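PDB 3GLA: Low molecular weight heat shock protein from Xanthomonas axonopodis pv. citri, which probably acts as an ATP-independent molecular chaperone of the alpha-crystallin family, binding partly unfolded proteins during stress and keeping them from aggregating. Local coordinates for residues 16-21 against 68-73; 30-35 against 39-44; 79-84 against 90-95. One frame throughout, in Å; residues are numbered along the deposited sequence.

Contact 1. Residues 16-21 against 68-73; sequences FVLYAD and RRFALP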
# COMPACT_ATOMS: atom_id res chain seq x y z
N PHE B 16 15.30 4.45 -14.52
CA PHE B 16 13.92 3.88 -14.42
C PHE B 16 13.50 4.05 -12.94
O PHE B 16 14.36 4.09 -12.04
CB PHE B 16 14.01 2.49 -14.70
CG PHE B 16 14.33 2.24 -16.13
CD1 PHE B 16 15.66 2.16 -16.54
CD2 PHE B 16 13.30 2.18 -17.08
CE1 PHE B 16 15.99 1.93 -17.88
CE2 PHE B 16 13.58 1.93 -18.46
CZ PHE B 16 14.96 1.82 -18.87
N VAL B 17 12.19 4.12 -12.71
CA VAL B 17 11.78 4.22 -11.34
C VAL B 17 10.63 3.18 -11.22
O VAL B 17 9.74 3.14 -12.09
CB VAL B 17 11.21 5.53 -10.96
CG1 VAL B 17 10.82 5.56 -9.48
CG2 VAL B 17 12.22 6.77 -11.26
N LEU B 18 10.72 2.34 -10.20
CA LEU B 18 9.61 1.43 -9.96
C LEU B 18 9.00 1.83 -8.67
O LEU B 18 9.70 2.12 -7.69
CB LEU B 18 10.12 0.05 -9.90
CG LEU B 18 9.08 -1.04 -9.71
CD1 LEU B 18 9.59 -2.41 -10.43
CD2 LEU B 18 8.76 -1.21 -8.14
N TYR B 19 7.67 1.91 -8.66
CA TYR B 19 7.00 2.31 -7.42
C TYR B 19 6.13 1.12 -7.08
O TYR B 19 5.41 0.61 -7.93
CB TYR B 19 6.04 3.46 -7.69
CG TYR B 19 6.70 4.68 -8.26
CD1 TYR B 19 7.22 5.65 -7.44
CD2 TYR B 19 6.77 4.83 -9.64
CE1 TYR B 19 7.83 6.81 -8.00
CE2 TYR B 19 7.32 5.93 -10.18
CZ TYR B 19 7.82 6.90 -9.35
OH TYR B 19 8.44 7.98 -9.99
N ALA B 20 6.31 0.57 -5.86
CA ALA B 20 5.56 -0.61 -5.54
C ALA B 20 4.72 -0.32 -4.33
O ALA B 20 5.18 0.20 -3.32
CB ALA B 20 6.55 -1.73 -5.23
N ASP B 21 3.50 -0.74 -4.39
CA ASP B 21 2.65 -0.55 -3.22
C ASP B 21 2.84 -1.81 -2.38
O ASP B 21 2.32 -2.91 -2.64
CB ASP B 21 1.22 -0.52 -3.72
CG ASP B 21 0.80 0.90 -4.11
OD1 ASP B 21 1.63 1.80 -4.01
OD2 ASP B 21 -0.33 0.99 -4.61
N ARG B 68 7.79 -10.41 -7.47
CA ARG B 68 7.47 -10.00 -8.81
C ARG B 68 8.86 -9.68 -9.41
O ARG B 68 9.80 -9.25 -8.75
CB ARG B 68 6.67 -8.73 -8.82
CG ARG B 68 5.30 -9.07 -8.11
CD ARG B 68 4.25 -8.01 -8.47
NE ARG B 68 3.85 -8.09 -9.84
CZ ARG B 68 3.24 -7.05 -10.44
NH1 ARG B 68 3.08 -5.87 -9.83
NH2 ARG B 68 2.90 -7.19 -11.69
N ARG B 69 8.84 -9.88 -10.71
CA ARG B 69 10.04 -9.65 -11.56
C ARG B 69 9.65 -8.78 -12.65
O ARG B 69 8.56 -8.89 -13.29
CB ARG B 69 10.48 -11.02 -12.11
CG ARG B 69 11.02 -11.95 -11.05
CD ARG B 69 11.34 -13.49 -11.60
NE ARG B 69 10.23 -14.24 -11.12
CZ ARG B 69 10.15 -15.13 -10.16
NH1 ARG B 69 11.18 -15.73 -9.58
NH2 ARG B 69 8.94 -15.51 -9.87
N PHE B 70 10.55 -7.86 -12.98
CA PHE B 70 10.29 -6.93 -14.04
C PHE B 70 11.54 -6.86 -14.92
O PHE B 70 12.53 -6.25 -14.55
CB PHE B 70 9.96 -5.56 -13.58
CG PHE B 70 8.78 -5.57 -12.62
CD1 PHE B 70 9.01 -5.77 -11.25
CD2 PHE B 70 7.50 -5.65 -13.11
CE1 PHE B 70 7.95 -5.84 -10.35
CE2 PHE B 70 6.40 -5.75 -12.20
CZ PHE B 70 6.66 -5.83 -10.82
N ALA B 71 11.48 -7.46 -16.09
CA ALA B 71 12.60 -7.26 -17.02
C ALA B 71 12.59 -5.78 -17.40
O ALA B 71 11.59 -5.17 -17.71
CB ALA B 71 12.25 -8.10 -18.31
N LEU B 72 13.77 -5.11 -17.40
CA LEU B 72 13.84 -3.74 -17.74
C LEU B 72 14.77 -3.65 -19.01
O LEU B 72 15.42 -4.65 -19.34
CB LEU B 72 14.60 -3.03 -16.64
CG LEU B 72 13.77 -2.96 -15.31
CD1 LEU B 72 14.71 -2.29 -14.32
CD2 LEU B 72 12.59 -2.07 -15.55
N PRO B 73 14.69 -2.54 -19.66
CA PRO B 73 15.52 -2.37 -20.90
C PRO B 73 16.96 -2.52 -20.53
O PRO B 73 17.40 -2.26 -19.38
CB PRO B 73 15.28 -0.93 -21.28
CG PRO B 73 13.85 -0.67 -20.87
CD PRO B 73 13.89 -1.34 -19.47
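Leu18 faces Phe70 across the two layers of the alpha-crystallin domain, an immunoglobulin-like beta sandwich, with their CA atoms 9.3 Å apart; further along, the CA atoms of Phe16 and Leu72 are 8.3 Å apart. At that spacing the backbones of 16-21 and 68-73 belong to different sheets, and the touching is left to apolar side chains. Alternate residues of strand 15-21 point inward: Phe16 and Leu18 reach toward 68-73, whereas the alternating Val17 and Tyr19 lie on the outer face, where Val17 CG1 sits over one face of the Tyr19 ring, offset toward its rim.

In the interior, Leu18 has its CG anti to the backbone N (chi1 -178°), and its CD1 branch does the touching. That methyl meets the CG, CD1 and CE1 stretch of the Phe70 ring obliquely, closest at Leu18 CD1 to Phe70 CD1, 3.5 Å; the two side chains cross at about a right angle. Leu39 and Val7 also pack on Leu18, and Ile9 on Phe70. The far end of the Phe70 ring serves a polar neighbour: Phe70 CZ lies over the centre of one face of the Arg68 guanidinium, 3.5 Å above its plane. Arg68 NH1 in turn bonds Pro5 O and forms a salt bridge with Glu60 of the second subunit, so this end of the core abuts the dimer contact.

At the other end, where strand 64-71 has given way to loop, Pro73 and Phe16 approach from opposite directions. The Phe16 ring also makes a cation-pi contact with Lys96. Its leading atoms are CE2 and CZ, and the proline ring comes at them obliquely: Phe16 CZ is 3.4 Å from Pro73 CG, with Pro73 CD equally near.

Contact 2. Residues 30-35 against 39-44; sequences IEVQMD and LSIRGE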
# COMPACT_ATOMS: atom_id res chain seq x y z
N ILE B 30 12.01 -5.60 2.35
CA ILE B 30 11.64 -5.91 0.95
C ILE B 30 12.98 -6.17 0.29
O ILE B 30 13.92 -5.37 0.37
CB ILE B 30 11.00 -4.73 0.27
CG1 ILE B 30 9.67 -4.31 1.04
CG2 ILE B 30 10.77 -5.09 -1.16
CD1 ILE B 30 9.33 -2.85 0.77
N GLU B 31 13.05 -7.31 -0.33
CA GLU B 31 14.34 -7.67 -1.01
C GLU B 31 14.23 -7.17 -2.39
O GLU B 31 13.31 -7.57 -3.10
CB GLU B 31 14.42 -9.17 -1.02
CG GLU B 31 15.70 -9.67 -1.61
CD GLU B 31 16.13 -10.98 -0.93
OE1 GLU B 31 15.72 -12.05 -1.41
OE2 GLU B 31 16.89 -10.91 0.09
N VAL B 32 15.15 -6.34 -2.79
CA VAL B 32 15.19 -5.85 -4.16
C VAL B 32 16.45 -6.38 -4.73
O VAL B 32 17.49 -6.22 -4.09
CB VAL B 32 15.26 -4.38 -4.15
CG1 VAL B 32 15.25 -3.77 -5.49
CG2 VAL B 32 13.99 -3.82 -3.44
N GLN B 33 16.37 -6.97 -5.91
CA GLN B 33 17.59 -7.52 -6.58
C GLN B 33 17.38 -7.33 -8.03
O GLN B 33 16.23 -7.27 -8.53
CB GLN B 33 17.61 -9.03 -6.33
CG GLN B 33 17.77 -9.31 -4.93
CD GLN B 33 18.27 -10.71 -4.72
OE1 GLN B 33 18.97 -10.97 -3.73
NE2 GLN B 33 17.96 -11.62 -5.65
N MET B 34 18.47 -7.13 -8.79
CA MET B 34 18.31 -7.06 -10.20
C MET B 34 19.45 -7.90 -10.75
O MET B 34 20.61 -7.71 -10.34
CB MET B 34 18.34 -5.62 -10.68
CG MET B 34 18.01 -5.50 -12.14
SD MET B 34 17.89 -3.94 -12.64
CE MET B 34 17.95 -4.19 -14.40
N ASP B 35 19.15 -8.82 -11.60
CA ASP B 35 20.19 -9.71 -12.14
C ASP B 35 19.68 -9.99 -13.57
O ASP B 35 18.51 -10.08 -13.82
CB ASP B 35 20.28 -11.00 -11.32
CG ASP B 35 21.56 -11.89 -11.71
OD1 ASP B 35 22.66 -11.34 -12.05
OD2 ASP B 35 21.43 -13.15 -11.68
N LEU B 39 14.54 -6.90 -12.70
CA LEU B 39 14.42 -6.37 -11.36
C LEU B 39 13.38 -7.19 -10.61
O LEU B 39 12.28 -7.36 -11.12
CB LEU B 39 13.95 -4.91 -11.52
CG LEU B 39 13.66 -4.12 -10.22
CD1 LEU B 39 14.94 -4.03 -9.32
CD2 LEU B 39 13.14 -2.72 -10.56
N SER B 40 13.72 -7.62 -9.41
CA SER B 40 12.87 -8.54 -8.60
C SER B 40 12.58 -7.80 -7.29
O SER B 40 13.42 -7.12 -6.69
CB SER B 40 13.77 -9.77 -8.25
OG SER B 40 13.22 -10.49 -7.20
N ILE B 41 11.34 -7.89 -6.86
CA ILE B 41 11.02 -7.50 -5.52
C ILE B 41 10.41 -8.68 -4.84
O ILE B 41 9.60 -9.38 -5.42
CB ILE B 41 10.03 -6.29 -5.43
CG1 ILE B 41 8.73 -6.58 -6.22
CG2 ILE B 41 10.74 -5.07 -5.97
CD1 ILE B 41 7.61 -5.50 -5.98
N ARG B 42 10.78 -8.90 -3.58
CA ARG B 42 10.25 -10.06 -2.95
C ARG B 42 10.18 -9.78 -1.48
O ARG B 42 10.90 -8.90 -0.97
CB ARG B 42 11.05 -11.32 -3.23
CG ARG B 42 12.19 -11.29 -2.57
CD ARG B 42 13.02 -12.53 -3.09
NE ARG B 42 12.30 -13.76 -3.14
CZ ARG B 42 12.66 -14.76 -3.95
NH1 ARG B 42 13.74 -14.63 -4.77
NH2 ARG B 42 11.94 -15.88 -3.95
N GLY B 43 9.26 -10.48 -0.84
CA GLY B 43 9.17 -10.24 0.61
C GLY B 43 7.86 -10.93 1.04
O GLY B 43 7.30 -11.82 0.33
N GLU B 44 7.43 -10.51 2.23
CA GLU B 44 6.31 -11.28 2.86
C GLU B 44 5.65 -10.27 3.74
O GLU B 44 6.25 -9.43 4.36
CB GLU B 44 6.74 -12.49 3.66
CG GLU B 44 5.60 -13.40 4.22
CD GLU B 44 5.74 -14.96 4.07
OE1 GLU B 44 4.80 -15.63 4.57
OE2 GLU B 44 6.71 -15.52 3.47
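Glu31 and Arg42 sit opposite each other as a hydrogen-bonded pair in the antiparallel beta hairpin formed by 31-35 and 38-45. Their backbones are joined twice, by Glu31 N to Arg42 O at 2.7 Å and by Arg42 N to Glu31 O at 2.9 Å. Gln33 and Ser40 repeat the pattern, the shorter bond running from Ser40 N to Gln33 O at 2.7 Å.

The Glu31 side chain lies alongside that of Arg42, both pointing the same way on the outer face. Its CB rests on Arg42 CG at 3.4 Å, and Glu31 CG is within van der Waals range of both Arg42 CG and Arg42 CD. The chain then bends at chi2 (148°), bringing the carboxylate against the arginine's aliphatic part: Glu31 CD is nearest Arg42 CD, and the tip atom Glu31 OE1 comes to 3.2 Å from that same methylene. The charged ends do not form a salt bridge, because Glu31 OE1 stays 4.2 Å from Arg42 NE, well out of the guanidinium plane. With carboxylate and guanidinium planes 86° apart, the attraction is probably only a general electrostatic one.

On the other face the residues are apolar. Val32 CG1 meets Leu39 CD1 at 3.9 Å, and that leucine methyl also approaches Met34 CB. This side turns into the sandwich: Val32 and Ile41 pack on Ile92, Leu39 on Ile94 of the facing sheet. Strand 64-71 continues the hairpin's own sheet beyond 38-45, leaving 31-35 at its outer edge within the chain.

Contact 3. Residues 79-84 against 90-95; sequences DGITAA and LEIRIP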
# COMPACT_ATOMS: atom_id res chain seq x y z
N ASP B 79 23.49 -2.41 -11.19
CA ASP B 79 24.40 -2.18 -10.07
C ASP B 79 24.15 -0.93 -9.33
O ASP B 79 24.74 -0.77 -8.22
CB ASP B 79 25.87 -2.18 -10.66
CG ASP B 79 26.22 -3.48 -11.24
OD1 ASP B 79 27.22 -3.62 -12.01
OD2 ASP B 79 25.62 -4.59 -10.94
N GLY B 80 23.38 0.01 -9.86
CA GLY B 80 23.17 1.28 -9.29
C GLY B 80 21.87 1.48 -8.57
O GLY B 80 21.50 2.55 -8.24
N ILE B 81 21.19 0.35 -8.40
CA ILE B 81 19.83 0.55 -7.84
C ILE B 81 19.84 1.11 -6.48
O ILE B 81 20.74 0.77 -5.67
CB ILE B 81 19.20 -0.81 -7.77
CG1 ILE B 81 18.81 -1.24 -9.16
CG2 ILE B 81 17.84 -0.75 -6.89
CD1 ILE B 81 18.47 -2.69 -9.15
N THR B 82 18.87 1.97 -6.21
CA THR B 82 18.63 2.41 -4.82
C THR B 82 17.14 2.21 -4.55
O THR B 82 16.33 2.06 -5.50
CB THR B 82 18.96 3.89 -4.53
OG1 THR B 82 18.18 4.71 -5.40
CG2 THR B 82 20.44 4.18 -4.92
N ALA B 83 16.76 2.25 -3.27
CA ALA B 83 15.29 2.01 -3.02
C ALA B 83 15.01 2.74 -1.72
O ALA B 83 15.89 2.74 -0.84
CB ALA B 83 15.06 0.63 -2.85
N ALA B 84 13.86 3.34 -1.61
CA ALA B 84 13.51 4.03 -0.36
C ALA B 84 12.00 3.82 -0.31
O ALA B 84 11.31 3.76 -1.35
CB ALA B 84 13.80 5.40 -0.44
N LEU B 90 7.30 1.54 -2.03
CA LEU B 90 8.79 1.44 -2.17
C LEU B 90 9.12 2.01 -3.51
O LEU B 90 8.47 1.64 -4.50
CB LEU B 90 9.16 -0.04 -2.14
CG LEU B 90 10.72 -0.23 -2.27
CD1 LEU B 90 11.37 0.26 -1.03
CD2 LEU B 90 11.03 -1.71 -2.42
N GLU B 91 10.09 2.90 -3.55
CA GLU B 91 10.43 3.49 -4.85
C GLU B 91 11.81 3.03 -5.14
O GLU B 91 12.74 3.20 -4.30
CB GLU B 91 10.36 4.96 -4.68
CG GLU B 91 10.89 5.66 -6.02
CD GLU B 91 10.74 7.17 -5.93
OE1 GLU B 91 11.55 7.83 -6.59
OE2 GLU B 91 9.89 7.64 -5.20
N ILE B 92 11.95 2.35 -6.25
CA ILE B 92 13.25 1.78 -6.61
C ILE B 92 13.73 2.58 -7.77
O ILE B 92 12.99 2.75 -8.76
CB ILE B 92 13.05 0.41 -7.07
CG1 ILE B 92 12.52 -0.43 -5.85
CG2 ILE B 92 14.41 -0.19 -7.46
CD1 ILE B 92 12.16 -1.84 -6.25
N ARG B 93 15.00 3.06 -7.69
CA ARG B 93 15.50 3.85 -8.82
C ARG B 93 16.60 3.08 -9.42
O ARG B 93 17.47 2.53 -8.75
CB ARG B 93 16.00 5.21 -8.38
CG ARG B 93 14.90 6.04 -7.79
CD ARG B 93 15.29 7.50 -7.67
NE ARG B 93 14.08 8.24 -7.97
CZ ARG B 93 13.95 9.02 -9.03
NH1 ARG B 93 12.78 9.62 -9.24
NH2 ARG B 93 14.96 9.21 -9.87
N ILE B 94 16.60 2.97 -10.75
CA ILE B 94 17.53 2.13 -11.43
C ILE B 94 18.15 3.05 -12.49
O ILE B 94 17.53 3.48 -13.41
CB ILE B 94 16.91 1.03 -12.14
CG1 ILE B 94 16.07 0.12 -11.16
CG2 ILE B 94 17.95 0.08 -12.78
CD1 ILE B 94 14.55 0.57 -11.30
N PRO B 95 19.44 3.36 -12.30
CA PRO B 95 19.99 4.32 -13.27
C PRO B 95 20.22 3.67 -14.56
O PRO B 95 20.31 2.45 -14.68
CB PRO B 95 21.37 4.66 -12.62
CG PRO B 95 21.69 3.53 -11.74
CD PRO B 95 20.36 2.94 -11.23
O HOH W 1 19.56 4.97 -8.19
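Ile81 and Ile92 both hold CG2 anti to the backbone N, with CG1 beside it (chi1 -75° and -66°), and this brings the two CG2 methyls together at 3.5 Å as the side chains cross. The other branch of Ile81 runs next to Ile94, pointing the same way, with CG1 of each 3.7 Å apart. These isoleucines start the apolar side of the antiparallel hairpin of strands 82-86 and 89-95; Ala83 CB carries it on, touching both Ile92 CG1 and Leu90 CD1.

Two hydrogen-bonded pairs hold the backbones. Thr82 and Arg93 exchange bonds, Arg93 N reaching Thr82 O at 2.8 Å, and Ala84 with Glu91 does the same, its shorter bond being the nearly straight Glu91 N to Ala84 O at 2.7 Å. Where the strand pairing runs out, Pro95 CD comes to 3.2 Å from Gly80 O. A water molecule accompanies this end: it donates to Gly80 O, shares a hydrogen bond with Thr82 OG1, and gives a weak one to Arg93 O.

On the outer face, Glu91 and Arg93 are two apart on the same strand and form a salt bridge. Arg93 bends at chi3 (143°), and Glu91 OE1 receives its NE at 2.9 Å, lying at the guanidinium edge and in its plane; NH1 adds a weak second bond to the same oxygen. Val17 of the neighbouring strand packs against both side chains.

Within the four-stranded sheet, 89-95 is an inner strand bonded to 15-21 on its other flank, while 82-86 is outermost in the chain. The isoleucine side looks across the sandwich, where Ile81 packs on Met34 and Leu39, Ile94 on Met34, and Leu90 on Val32.

The three contacts describe one beta sandwich. Contact 2 lies in one sheet, contact 3 in the other, and contact 1 spans the two; their centres are 9 to 11 Å apart. Strand 64-71 joins contact 1 to contact 2 through backbone pairing, with Phe70 N 2.6 Å from Leu39 O, while strand 15-21 does likewise for contact 3, with Leu18 O 2.7 Å from Ile92 N. Contacts 2 and 3 meet through side chains across the interior, for example Ile30 CG2 to Leu90 CD2 at 3.6 Å. Along the chain, contact 2 nests inside the loop closed by contact 1, and contact 3 follows both.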